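Local structure of probable branched-chain-amino-acid aminotransferase (Thermotoga maritima MSB8, 3CSW) at residues A[47-52]-A[270-275]; A[51-56]-A[83-88]; A[56-61]-A[204-209]; A[234-237]-A[243-246]. The protein probably catalyses transfer of the amino group of leucine, isoleucine or valine to 2-oxoglutarate, using pyridoxal 5'-phosphate as cofactor. All blocks are in the same frame, centred on the assembly; numbering follows the deposited sequence.

Interaction 1 (A[47-52]-A[270-275]); sequences RTYSRA and NFEPFV
The ring of Tyr49 reaches from the end of strand 42-49 to three residues of helix 262-276: Phe271, Glu272 and Val275. At CB, chi1 of -69° sets CG anti to the carbonyl carbon, which places CD1 and CE1 beside Glu272. CD1 of Tyr49 lies 3.9 Å from CD of Glu272. The next atom, CE1 of Tyr49, is 3.7 Å from OE1 of the same glutamate. The carboxylate comes in obliquely, its plane turned 46° from that of the ring. On the other branch, CE2 of Tyr49 makes a looser apolar contact with CG2 of Val275 at 4.4 Å. At the tip, OH of Tyr49 meets the edge of the Phe271 ring, 3.6 Å from CE2 and in its plane.

No hydrogen bond crosses the contact. Arg47 holds the tyrosine from one face, its guanidinium lying over CE1. That group is fixed in turn because NE and NH2 of Arg47 both donate to O of Thr48. Phe54 meets the Tyr49 ring edge-to-face. Tyr49 is also the first residue of a type I' turn, which runs to Ala52 and joins strands 42-49 and 52-53 in a tight hairpin. The contact joins the N-terminal antiparallel sheet to helix 262-276, which packs on helix 203-214. In class IV aminotransferases the cofactor lies between the two domains.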
loop_
_atom_site.group_PDB
_atom_site.type_symbol
_atom_site.label_atom_id
_atom_site.label_comp_id
_atom_site.label_asym_id
_atom_site.label_seq_id
_atom_site.Cartn_x
_atom_site.Cartn_y
_atom_site.Cartn_z
ATOM N N ARG A 47 27.004 -19.334 15.016
ATOM C CA ARG A 47 27.532 -20.699 15.015
ATOM C C ARG A 47 29.042 -20.625 15.146
ATOM O O ARG A 47 29.623 -19.562 15.016
ATOM C CB ARG A 47 27.153 -21.460 13.751
ATOM C CG ARG A 47 27.825 -20.973 12.476
ATOM C CD ARG A 47 27.814 -22.061 11.416
ATOM N NE ARG A 47 28.816 -23.055 11.743
ATOM C CZ ARG A 47 28.978 -24.201 11.099
ATOM N NH1 ARG A 47 28.183 -24.542 10.086
ATOM N NH2 ARG A 47 29.955 -25.012 11.475
ATOM N N THR A 48 29.672 -21.766 15.410
ATOM C CA THR A 48 31.112 -21.847 15.477
ATOM C C THR A 48 31.666 -22.614 14.281
ATOM O O THR A 48 30.967 -23.412 13.665
ATOM C CB THR A 48 31.580 -22.590 16.741
ATOM O OG1 THR A 48 31.025 -23.909 16.729
ATOM C CG2 THR A 48 31.134 -21.853 18.021
ATOM N N TYR A 49 32.920 -22.300 13.954
ATOM C CA TYR A 49 33.773 -23.110 13.076
ATOM C C TYR A 49 34.999 -23.421 13.932
ATOM O O TYR A 49 35.592 -22.518 14.531
ATOM C CB TYR A 49 34.160 -22.385 11.795
ATOM C CG TYR A 49 32.999 -22.174 10.840
ATOM C CD1 TYR A 49 32.495 -23.220 10.057
ATOM C CD2 TYR A 49 32.411 -20.921 10.702
ATOM C CE1 TYR A 49 31.420 -23.013 9.160
ATOM C CE2 TYR A 49 31.339 -20.706 9.818
ATOM C CZ TYR A 49 30.844 -21.748 9.064
ATOM O OH TYR A 49 29.795 -21.493 8.209
ATOM N N SER A 50 35.332 -24.704 14.038
ATOM C CA SER A 50 36.395 -25.174 14.937
ATOM C C SER A 50 36.168 -24.699 16.357
ATOM O O SER A 50 37.128 -24.405 17.081
ATOM C CB SER A 50 37.780 -24.732 14.457
ATOM O OG SER A 50 38.063 -25.285 13.183
ATOM N N ARG A 51 34.897 -24.610 16.746
ATOM C CA ARG A 51 34.520 -24.224 18.095
ATOM C C ARG A 51 34.836 -22.755 18.404
ATOM O O ARG A 51 34.709 -22.317 19.559
ATOM C CB ARG A 51 35.160 -25.192 19.111
ATOM C CG ARG A 51 34.894 -26.677 18.732
ATOM C CD ARG A 51 35.734 -27.691 19.484
ATOM N NE ARG A 51 35.627 -27.532 20.931
ATOM C CZ ARG A 51 36.588 -27.047 21.720
ATOM N NH1 ARG A 51 37.763 -26.649 21.229
ATOM N NH2 ARG A 51 36.371 -26.958 23.028
ATOM N N ALA A 52 35.218 -21.997 17.370
ATOM C CA ALA A 52 35.419 -20.541 17.477
ATOM C C ALA A 52 34.164 -19.808 16.981
ATOM O O ALA A 52 33.682 -20.095 15.879
ATOM C CB ALA A 52 36.627 -20.106 16.661
ATOM N N ASN A 270 32.964 -23.337 -1.954
ATOM C CA ASN A 270 33.933 -22.297 -1.598
ATOM C C ASN A 270 33.595 -21.473 -0.364
ATOM O O ASN A 270 34.436 -20.710 0.118
ATOM C CB ASN A 270 34.137 -21.372 -2.801
ATOM C CG ASN A 270 34.972 -22.034 -3.900
ATOM O OD1 ASN A 270 36.166 -22.198 -3.728
ATOM N ND2 ASN A 270 34.348 -22.419 -5.013
ATOM N N PHE A 271 32.370 -21.629 0.155
ATOM C CA PHE A 271 31.876 -20.792 1.262
ATOM C C PHE A 271 32.750 -20.873 2.517
ATOM O O PHE A 271 33.295 -19.866 2.975
ATOM C CB PHE A 271 30.407 -21.126 1.607
ATOM C CG PHE A 271 29.841 -20.273 2.711
ATOM C CD1 PHE A 271 29.414 -18.976 2.455
ATOM C CD2 PHE A 271 29.778 -20.743 4.011
ATOM C CE1 PHE A 271 28.929 -18.178 3.472
ATOM C CE2 PHE A 271 29.283 -19.939 5.030
ATOM C CZ PHE A 271 28.862 -18.666 4.764
ATOM N N GLU A 272 32.878 -22.071 3.073
ATOM C CA GLU A 272 33.605 -22.256 4.330
ATOM C C GLU A 272 35.088 -21.826 4.265
ATOM O O GLU A 272 35.540 -21.074 5.139
ATOM C CB GLU A 272 33.438 -23.684 4.848
ATOM C CG GLU A 272 33.923 -23.874 6.284
ATOM C CD GLU A 272 33.497 -25.201 6.902
ATOM O OE1 GLU A 272 32.335 -25.616 6.687
ATOM O OE2 GLU A 272 34.318 -25.807 7.630
ATOM N N PRO A 273 35.854 -22.299 3.257
ATOM C CA PRO A 273 37.216 -21.787 3.149
ATOM C C PRO A 273 37.306 -20.273 2.992
ATOM O O PRO A 273 38.199 -19.663 3.559
ATOM C CB PRO A 273 37.799 -22.513 1.919
ATOM C CG PRO A 273 36.676 -23.127 1.244
ATOM C CD PRO A 273 35.592 -23.340 2.253
ATOM N N PHE A 274 36.393 -19.667 2.243
ATOM C CA PHE A 274 36.392 -18.211 2.075
ATOM C C PHE A 274 36.112 -17.477 3.401
ATOM O O PHE A 274 36.825 -16.553 3.767
ATOM C CB PHE A 274 35.377 -17.802 1.001
ATOM C CG PHE A 274 35.252 -16.312 0.811
ATOM C CD1 PHE A 274 36.110 -15.630 -0.046
ATOM C CD2 PHE A 274 34.259 -15.586 1.482
ATOM C CE1 PHE A 274 35.990 -14.234 -0.223
ATOM C CE2 PHE A 274 34.154 -14.199 1.328
ATOM C CZ PHE A 274 35.011 -13.531 0.455
ATOM N N VAL A 275 35.077 -17.885 4.121
ATOM C CA VAL A 275 34.695 -17.161 5.346
ATOM C C VAL A 275 35.681 -17.408 6.503
ATOM O O VAL A 275 35.902 -16.524 7.334
ATOM C CB VAL A 275 33.220 -17.430 5.758
ATOM C CG1 VAL A 275 32.291 -17.057 4.608
ATOM C CG2 VAL A 275 33.019 -18.900 6.226
#

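Interaction 2 (A[51-56]-A[83-88]); sequences RAPFAA and KVLKAG
Pro53 presses its ring against Leu85 and Lys86 on one side of helix 78-89. The ring has a C-gamma endo pucker, and CG is the atom that meets both residues. CG of Pro53 lies 3.8 Å from CB of Leu85 and 3.9 Å from CG of Lys86. CD of Pro53 adds a second touch to the lysine, 4.0 Å from its CG. The proline and the lysine chain run at about a right angle.

In Leu85, CD1 is anti to CA (chi2 178°), which places it between CB of Pro53 and CB of Ala56 at the start of helix 56-68. CD1 of Leu85 meets CB of Ala56 at 3.9 Å, while CB of Pro53 flanks the same methyl at 4.0 Å. The leucine thus bridges both residues. Lys86 bends at chi3 (-72°), which turns its end away from the proline. Its methylenes pack here, and its NZ is hydrogen-bonded to O of Ile285, the C-terminal residue.

The contact is wholly apolar across the two segments. Phe54 starts away from helix 78-89, and its ring meets those of Trp282 and Tyr49 edge-to-face. Ala55 takes a left-handed backbone conformation at the N-cap position and starts helix 56-68. Helix 78-89 also touches strands 109-115 and 20-23 through Val84, Leu85 and Ala87. The arrangement is that of a helix packed on an antiparallel sheet, here beside its edge strand 52-53 in the N-terminal alpha/beta part of the class IV aminotransferase fold.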
loop_
_atom_site.group_PDB
_atom_site.type_symbol
_atom_site.label_atom_id
_atom_site.label_comp_id
_atom_site.label_asym_id
_atom_site.label_seq_id
_atom_site.Cartn_x
_atom_site.Cartn_y
_atom_site.Cartn_z
ATOM N N ARG A 51 34.897 -24.610 16.746
ATOM C CA ARG A 51 34.520 -24.224 18.095
ATOM C C ARG A 51 34.836 -22.755 18.404
ATOM O O ARG A 51 34.709 -22.317 19.559
ATOM C CB ARG A 51 35.160 -25.192 19.111
ATOM C CG ARG A 51 34.894 -26.677 18.732
ATOM C CD ARG A 51 35.734 -27.691 19.484
ATOM N NE ARG A 51 35.627 -27.532 20.931
ATOM C CZ ARG A 51 36.588 -27.047 21.720
ATOM N NH1 ARG A 51 37.763 -26.649 21.229
ATOM N NH2 ARG A 51 36.371 -26.958 23.028
ATOM N N ALA A 52 35.218 -21.997 17.370
ATOM C CA ALA A 52 35.419 -20.541 17.477
ATOM C C ALA A 52 34.164 -19.808 16.981
ATOM O O ALA A 52 33.682 -20.095 15.879
ATOM C CB ALA A 52 36.627 -20.106 16.661
ATOM N N PRO A 53 33.632 -18.864 17.779
ATOM C CA PRO A 53 32.429 -18.117 17.342
ATOM C C PRO A 53 32.631 -17.241 16.091
ATOM O O PRO A 53 33.492 -16.334 16.055
ATOM C CB PRO A 53 32.030 -17.283 18.565
ATOM C CG PRO A 53 33.190 -17.317 19.490
ATOM C CD PRO A 53 34.084 -18.475 19.126
ATOM N N PHE A 54 31.815 -17.553 15.087
ATOM C CA PHE A 54 31.852 -16.939 13.780
ATOM C C PHE A 54 31.133 -15.586 13.711
ATOM O O PHE A 54 30.002 -15.433 14.180
ATOM C CB PHE A 54 31.226 -17.879 12.744
ATOM C CG PHE A 54 31.298 -17.350 11.331
ATOM C CD1 PHE A 54 32.537 -17.206 10.693
ATOM C CD2 PHE A 54 30.148 -16.990 10.646
ATOM C CE1 PHE A 54 32.609 -16.723 9.400
ATOM C CE2 PHE A 54 30.215 -16.496 9.352
ATOM C CZ PHE A 54 31.436 -16.353 8.733
ATOM N N ALA A 55 31.805 -14.631 13.070
ATOM C CA ALA A 55 31.284 -13.291 12.840
ATOM C C ALA A 55 30.795 -12.650 14.119
ATOM O O ALA A 55 29.797 -11.940 14.096
ATOM C CB ALA A 55 30.175 -13.290 11.756
ATOM N N ALA A 56 31.549 -12.836 15.209
ATOM C CA ALA A 56 31.132 -12.365 16.522
ATOM C C ALA A 56 30.924 -10.847 16.567
ATOM O O ALA A 56 29.904 -10.367 17.072
ATOM C CB ALA A 56 32.090 -12.827 17.598
ATOM N N LYS A 83 34.111 -13.169 25.375
ATOM C CA LYS A 83 34.581 -14.017 26.468
ATOM C C LYS A 83 33.569 -15.101 26.820
ATOM O O LYS A 83 33.946 -16.265 26.964
ATOM C CB LYS A 83 34.949 -13.177 27.702
ATOM C CG LYS A 83 36.277 -12.419 27.539
ATOM C CD LYS A 83 36.676 -11.606 28.805
ATOM C CE LYS A 83 38.035 -10.879 28.603
ATOM N NZ LYS A 83 38.732 -10.500 29.873
ATOM N N VAL A 84 32.291 -14.724 26.950
ATOM C CA VAL A 84 31.231 -15.703 27.231
ATOM C C VAL A 84 31.036 -16.660 26.043
ATOM O O VAL A 84 30.844 -17.864 26.231
ATOM C CB VAL A 84 29.870 -15.024 27.578
ATOM C CG1 VAL A 84 28.797 -16.082 27.844
ATOM C CG2 VAL A 84 30.014 -14.086 28.801
ATOM N N LEU A 85 31.079 -16.126 24.824
ATOM C CA LEU A 85 30.899 -16.957 23.625
ATOM C C LEU A 85 31.949 -18.060 23.578
ATOM O O LEU A 85 31.607 -19.224 23.361
ATOM C CB LEU A 85 30.991 -16.131 22.336
ATOM C CG LEU A 85 29.891 -15.136 21.971
ATOM C CD1 LEU A 85 30.270 -14.402 20.657
ATOM C CD2 LEU A 85 28.558 -15.848 21.845
ATOM N N LYS A 86 33.220 -17.686 23.771
ATOM C CA LYS A 86 34.347 -18.643 23.712
ATOM C C LYS A 86 34.376 -19.669 24.859
ATOM O O LYS A 86 34.641 -20.856 24.616
ATOM C CB LYS A 86 35.691 -17.903 23.616
ATOM C CG LYS A 86 35.763 -16.986 22.392
ATOM C CD LYS A 86 37.151 -16.711 21.917
ATOM C CE LYS A 86 37.910 -15.789 22.828
ATOM N NZ LYS A 86 39.225 -15.514 22.187
ATOM N N ALA A 87 34.117 -19.216 26.090
ATOM C CA ALA A 87 34.053 -20.107 27.257
ATOM C C ALA A 87 32.937 -21.137 27.083
ATOM O O ALA A 87 33.108 -22.302 27.454
ATOM C CB ALA A 87 33.832 -19.304 28.558
ATOM N N GLY A 88 31.803 -20.706 26.516
ATOM C CA GLY A 88 30.661 -21.582 26.310
ATOM C C GLY A 88 30.901 -22.619 25.229
ATOM O O GLY A 88 30.632 -23.806 25.439
#

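Interaction 3 (A[56-61]-A[204-209]); sequences AYKHYT and TRENVI. With PLP (pyridoxal-5'-phosphate), chain E.
CG of Lys58 is anti to the carbonyl carbon (chi1 -69°) and CG of Glu206 is anti to the backbone N (chi1 174°), and from there the two extended chains meet from opposite directions. They span the gap between helices 56-68 and 203-214, whose nearest CA atoms here, those of Lys58 and Glu206, are 10.6 Å apart. The chains join in a salt bridge between NZ of Lys58 and OE2 of Glu206. The modelled separation is very short, so its exact length is doubtful. The ammonium is gripped further by a salt bridge to Glu280 and a hydrogen bond to Asn281 OD1. Two carboxylates near one lysine probably keep it charged. Asn207 stands beside it, with OD1 4.2 Å from NZ of Lys58, and that OD1 accepts a hydrogen bond from Asn281 ND2.

Two residues before Glu206, the start of helix 203-214 forms a phosphate-binding site for pyridoxal 5'-phosphate, as in other class IV aminotransferases. N of Thr204 donates to O2P of the cofactor at 3.0 Å, with an angle of 160° at the hydrogen. OG1 of Thr204 donates to the same oxygen, O2P, at 2.7 Å. The backbone N of Ile203 is another donor to the cofactor, and the helix end would probably favour the negative phosphate. From helix 56-68, the ring of His59 lies obliquely near O1P, and its ND1 is hydrogen-bonded to Glu44. Arg62 of that helix is hydrogen-bonded to the cofactor through NH2.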
loop_
_atom_site.group_PDB
_atom_site.type_symbol
_atom_site.label_atom_id
_atom_site.label_comp_id
_atom_site.label_asym_id
_atom_site.label_seq_id
_atom_site.Cartn_x
_atom_site.Cartn_y
_atom_site.Cartn_z
ATOM N N ALA A 56 31.549 -12.836 15.209
ATOM C CA ALA A 56 31.132 -12.365 16.522
ATOM C C ALA A 56 30.924 -10.847 16.567
ATOM O O ALA A 56 29.904 -10.367 17.072
ATOM C CB ALA A 56 32.090 -12.827 17.598
ATOM N N TYR A 57 31.863 -10.094 16.005
ATOM C CA TYR A 57 31.764 -8.638 15.972
ATOM C C TYR A 57 30.566 -8.169 15.129
ATOM O O TYR A 57 29.846 -7.277 15.531
ATOM C CB TYR A 57 33.074 -7.995 15.457
ATOM C CG TYR A 57 33.021 -6.492 15.562
ATOM C CD1 TYR A 57 32.990 -5.874 16.809
ATOM C CD2 TYR A 57 32.946 -5.692 14.425
ATOM C CE1 TYR A 57 32.893 -4.501 16.925
ATOM C CE2 TYR A 57 32.846 -4.318 14.530
ATOM C CZ TYR A 57 32.823 -3.725 15.782
ATOM O OH TYR A 57 32.727 -2.355 15.896
ATOM N N LYS A 58 30.360 -8.787 13.972
ATOM C CA LYS A 58 29.238 -8.455 13.106
ATOM C C LYS A 58 27.898 -8.665 13.800
ATOM O O LYS A 58 26.998 -7.835 13.676
ATOM C CB LYS A 58 29.295 -9.275 11.813
ATOM C CG LYS A 58 30.448 -8.854 10.919
ATOM C CD LYS A 58 30.513 -9.621 9.624
ATOM C CE LYS A 58 31.547 -8.991 8.694
ATOM N NZ LYS A 58 31.675 -9.858 7.468
ATOM N N HIS A 59 27.774 -9.774 14.523
ATOM C CA HIS A 59 26.563 -10.066 15.287
ATOM C C HIS A 59 26.381 -9.119 16.466
ATOM O O HIS A 59 25.274 -8.711 16.750
ATOM C CB HIS A 59 26.574 -11.511 15.765
ATOM C CG HIS A 59 26.221 -12.492 14.696
ATOM N ND1 HIS A 59 24.928 -12.668 14.260
ATOM C CD2 HIS A 59 26.983 -13.336 13.962
ATOM C CE1 HIS A 59 24.910 -13.584 13.307
ATOM N NE2 HIS A 59 26.139 -14.018 13.121
ATOM N N TYR A 60 27.464 -8.777 17.148
ATOM C CA TYR A 60 27.424 -7.801 18.239
ATOM C C TYR A 60 26.903 -6.434 17.775
ATOM O O TYR A 60 26.095 -5.806 18.450
ATOM C CB TYR A 60 28.820 -7.630 18.853
ATOM C CG TYR A 60 28.844 -6.702 20.049
ATOM C CD1 TYR A 60 28.452 -7.145 21.312
ATOM C CD2 TYR A 60 29.223 -5.376 19.910
ATOM C CE1 TYR A 60 28.447 -6.286 22.410
ATOM C CE2 TYR A 60 29.223 -4.499 20.997
ATOM C CZ TYR A 60 28.839 -4.954 22.243
ATOM O OH TYR A 60 28.866 -4.068 23.316
ATOM N N THR A 61 27.375 -5.957 16.631
ATOM C CA THR A 61 26.937 -4.636 16.149
ATOM C C THR A 61 25.470 -4.662 15.697
ATOM O O THR A 61 24.778 -3.658 15.843
ATOM C CB THR A 61 27.885 -4.052 15.059
ATOM O OG1 THR A 61 27.709 -4.757 13.834
ATOM C CG2 THR A 61 29.355 -4.166 15.513
ATOM N N THR A 204 25.360 -14.097 6.512
ATOM C CA THR A 204 25.678 -15.119 5.483
ATOM C C THR A 204 25.516 -14.536 4.081
ATOM O O THR A 204 26.353 -14.727 3.210
ATOM C CB THR A 204 24.789 -16.390 5.601
ATOM O OG1 THR A 204 24.611 -16.732 6.976
ATOM C CG2 THR A 204 25.407 -17.593 4.838
ATOM N N ARG A 205 24.407 -13.833 3.875
ATOM C CA ARG A 205 24.157 -13.090 2.637
ATOM C C ARG A 205 25.339 -12.190 2.241
ATOM O O ARG A 205 25.795 -12.217 1.124
ATOM C CB ARG A 205 22.878 -12.264 2.831
ATOM C CG ARG A 205 22.545 -11.242 1.744
ATOM C CD ARG A 205 21.489 -10.281 2.217
ATOM N NE ARG A 205 21.073 -9.399 1.140
ATOM C CZ ARG A 205 21.693 -8.264 0.821
ATOM N NH1 ARG A 205 22.756 -7.851 1.507
ATOM N NH2 ARG A 205 21.231 -7.535 -0.180
ATOM N N GLU A 206 25.790 -11.364 3.162
ATOM C CA GLU A 206 26.886 -10.448 2.959
ATOM C C GLU A 206 28.135 -11.190 2.490
ATOM O O GLU A 206 28.751 -10.789 1.505
ATOM C CB GLU A 206 27.124 -9.724 4.291
ATOM C CG GLU A 206 28.299 -8.777 4.446
ATOM C CD GLU A 206 28.539 -8.500 5.963
ATOM O OE1 GLU A 206 27.682 -7.864 6.640
ATOM O OE2 GLU A 206 29.553 -8.993 6.488
ATOM N N ASN A 207 28.488 -12.270 3.193
ATOM C CA ASN A 207 29.638 -13.110 2.852
ATOM C C ASN A 207 29.539 -13.771 1.494
ATOM O O ASN A 207 30.549 -13.875 0.780
ATOM C CB ASN A 207 29.872 -14.172 3.926
ATOM C CG ASN A 207 30.671 -13.637 5.105
ATOM O OD1 ASN A 207 31.831 -13.247 4.958
ATOM N ND2 ASN A 207 30.071 -13.652 6.277
ATOM N N VAL A 208 28.328 -14.209 1.132
ATOM C CA VAL A 208 28.087 -14.841 -0.167
ATOM C C VAL A 208 28.253 -13.825 -1.301
ATOM O O VAL A 208 28.805 -14.169 -2.330
ATOM C CB VAL A 208 26.705 -15.542 -0.213
ATOM C CG1 VAL A 208 26.327 -15.982 -1.640
ATOM C CG2 VAL A 208 26.711 -16.744 0.767
ATOM N N ILE A 209 27.799 -12.586 -1.099
ATOM C CA ILE A 209 27.975 -11.508 -2.096
ATOM C C ILE A 209 29.469 -11.252 -2.348
ATOM O O ILE A 209 29.926 -11.163 -3.514
ATOM C CB ILE A 209 27.222 -10.202 -1.678
ATOM C CG1 ILE A 209 25.710 -10.427 -1.765
ATOM C CG2 ILE A 209 27.611 -8.999 -2.574
ATOM C CD1 ILE A 209 24.860 -9.347 -1.122
HETATM N N1 PLP E . 16.084 -13.294 7.490
HETATM C C2 PLP E . 15.458 -13.433 8.724
HETATM C C2A PLP E . 14.026 -13.008 8.829
HETATM C C3 PLP E . 16.171 -13.965 9.821
HETATM O O3 PLP E . 15.549 -14.191 11.026
HETATM C C4 PLP E . 17.523 -14.349 9.654
HETATM C C4A PLP E . 18.287 -14.977 10.787
HETATM O O4A PLP E . 18.172 -16.196 11.017
HETATM C C5 PLP E . 18.132 -14.205 8.395
HETATM C C6 PLP E . 17.404 -13.668 7.331
HETATM C C5A PLP E . 19.488 -14.803 8.100
HETATM O O4P PLP E . 20.518 -13.934 8.549
HETATM P P PLP E . 22.007 -14.469 8.949
HETATM O O1P PLP E . 22.780 -13.352 9.678
HETATM O O2P PLP E . 22.747 -14.856 7.700
HETATM O O3P PLP E . 21.778 -15.676 9.848
#

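Interaction 4 (A[234-237]-A[243-246]); sequences EMFL and GVVP
Phe236 and Val244 meet on one side of a beta hairpin, their side chains at an oblique angle. With CG of Phe236 between the backbone N and the carbonyl carbon (chi1 69°), the ring lies beside CG1 of Val244. CD1 of Phe236 is 3.6 Å from this methyl, CG1 of Val244. CB of Phe236 lies 3.8 Å from CA of Pro246, its antiparallel non-hydrogen-bonded partner. The proline fits this position because such a pair needs no N-H directed across to its partner.

Leu237 and Val245 point to the other face of the sheet. CB of Leu237 stands 4.2 Å from CB of Val245, side by side. This is the hydrogen-bonded pair, and it is closed by two short bonds. N of Leu237 donates to O of Val245 at 2.8 Å, nearly straight at 169°. N of Val245 donates to O of Leu237, also at 2.8 Å. CA of Val244 adds a weak C-H contact to that last oxygen. Gly243 starts the second strand with a positive phi of 82°.

Selenomethionine Met235 and Leu237 both pack on Val182, which is on the neighbouring strand of the same sheet. Val127 of strand 125-129 also packs against both. On the Phe236 face the ring stacks with Phe183, and helix 262-276 covers Phe236, Val244 and Pro246 through Thr264 and Met268. Strand 234-239 lies between 181-186 and 243-247, and Pro246 has a backbone hydrogen bond with Val125 of strand 125-129.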
loop_
_atom_site.group_PDB
_atom_site.type_symbol
_atom_site.label_atom_id
_atom_site.label_comp_id
_atom_site.label_asym_id
_atom_site.label_seq_id
_atom_site.Cartn_x
_atom_site.Cartn_y
_atom_site.Cartn_z
ATOM N N GLU A 234 18.497 -21.110 -11.065
ATOM C CA GLU A 234 18.846 -21.654 -9.765
ATOM C C GLU A 234 18.256 -20.780 -8.679
ATOM O O GLU A 234 18.016 -19.613 -8.893
ATOM C CB GLU A 234 20.384 -21.708 -9.538
ATOM C CG GLU A 234 21.214 -22.176 -10.716
ATOM C CD GLU A 234 22.716 -22.238 -10.438
ATOM O OE1 GLU A 234 23.109 -22.563 -9.307
ATOM O OE2 GLU A 234 23.505 -22.006 -11.381
HETATM N N MSE A 235 18.071 -21.365 -7.499
HETATM C CA MSE A 235 17.674 -20.647 -6.299
HETATM C C MSE A 235 18.343 -21.281 -5.076
HETATM O O MSE A 235 18.589 -22.488 -5.050
HETATM C CB MSE A 235 16.150 -20.665 -6.183
HETATM C CG MSE A 235 15.564 -20.014 -4.927
HETATM SE SE MSE A 235 13.627 -20.073 -4.904
HETATM C CE MSE A 235 13.362 -19.189 -3.310
ATOM N N PHE A 236 18.697 -20.458 -4.089
ATOM C CA PHE A 236 19.255 -20.946 -2.820
ATOM C C PHE A 236 18.990 -19.965 -1.673
ATOM O O PHE A 236 18.637 -18.793 -1.904
ATOM C CB PHE A 236 20.752 -21.323 -2.932
ATOM C CG PHE A 236 21.721 -20.148 -3.138
ATOM C CD1 PHE A 236 22.200 -19.421 -2.050
ATOM C CD2 PHE A 236 22.205 -19.836 -4.408
ATOM C CE1 PHE A 236 23.103 -18.373 -2.229
ATOM C CE2 PHE A 236 23.113 -18.797 -4.597
ATOM C CZ PHE A 236 23.559 -18.058 -3.497
ATOM N N LEU A 237 19.140 -20.483 -0.450
ATOM C CA LEU A 237 18.963 -19.732 0.775
ATOM C C LEU A 237 20.286 -19.591 1.502
ATOM O O LEU A 237 21.193 -20.411 1.329
ATOM C CB LEU A 237 17.980 -20.440 1.713
ATOM C CG LEU A 237 16.645 -20.911 1.152
ATOM C CD1 LEU A 237 15.881 -21.733 2.203
ATOM C CD2 LEU A 237 15.825 -19.717 0.622
ATOM N N GLY A 243 24.817 -22.093 6.162
ATOM C CA GLY A 243 25.567 -21.468 5.064
ATOM C C GLY A 243 24.714 -21.360 3.802
ATOM O O GLY A 243 23.639 -20.775 3.850
ATOM N N VAL A 244 25.175 -21.935 2.689
ATOM C CA VAL A 244 24.404 -21.935 1.427
ATOM C C VAL A 244 23.524 -23.182 1.347
ATOM O O VAL A 244 24.016 -24.285 1.498
ATOM C CB VAL A 244 25.318 -21.853 0.183
ATOM C CG1 VAL A 244 24.512 -22.061 -1.120
ATOM C CG2 VAL A 244 26.073 -20.541 0.160
ATOM N N VAL A 245 22.223 -22.988 1.128
ATOM C CA VAL A 245 21.255 -24.065 1.084
ATOM C C VAL A 245 20.567 -24.059 -0.285
ATOM O O VAL A 245 19.772 -23.165 -0.585
ATOM C CB VAL A 245 20.224 -23.954 2.254
ATOM C CG1 VAL A 245 19.223 -25.112 2.231
ATOM C CG2 VAL A 245 20.959 -23.925 3.621
ATOM N N PRO A 246 20.869 -25.057 -1.132
ATOM C CA PRO A 246 20.263 -25.096 -2.458
ATOM C C PRO A 246 18.780 -25.405 -2.392
ATOM O O PRO A 246 18.365 -26.208 -1.552
ATOM C CB PRO A 246 20.997 -26.254 -3.164
ATOM C CG PRO A 246 22.038 -26.686 -2.279
ATOM C CD PRO A 246 21.756 -26.206 -0.910
#

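Interactions 1 and 2 share Arg51 and Ala52 and lie about 12 Å apart, centre to centre. Phe54 ties them, since its CZ packs 3.6 Å from CB of Val275. Interactions 2 and 3 share Ala56, where strand 52-53 leads into helix 56-68. Interactions 1 and 3 meet where helix 262-276 packs on helix 203-214, with CZ of Phe271 3.6 Å from CG2 of Thr204. Interaction 4 joins them through Val208, whose CG1 lies 3.9 Å from CZ of Phe236. Interaction 3 alone holds a direct cofactor contact. Between nearest atoms, the side chain of Phe271 lies about 8 Å from the cofactor, and that of Ala56 about 12 Å.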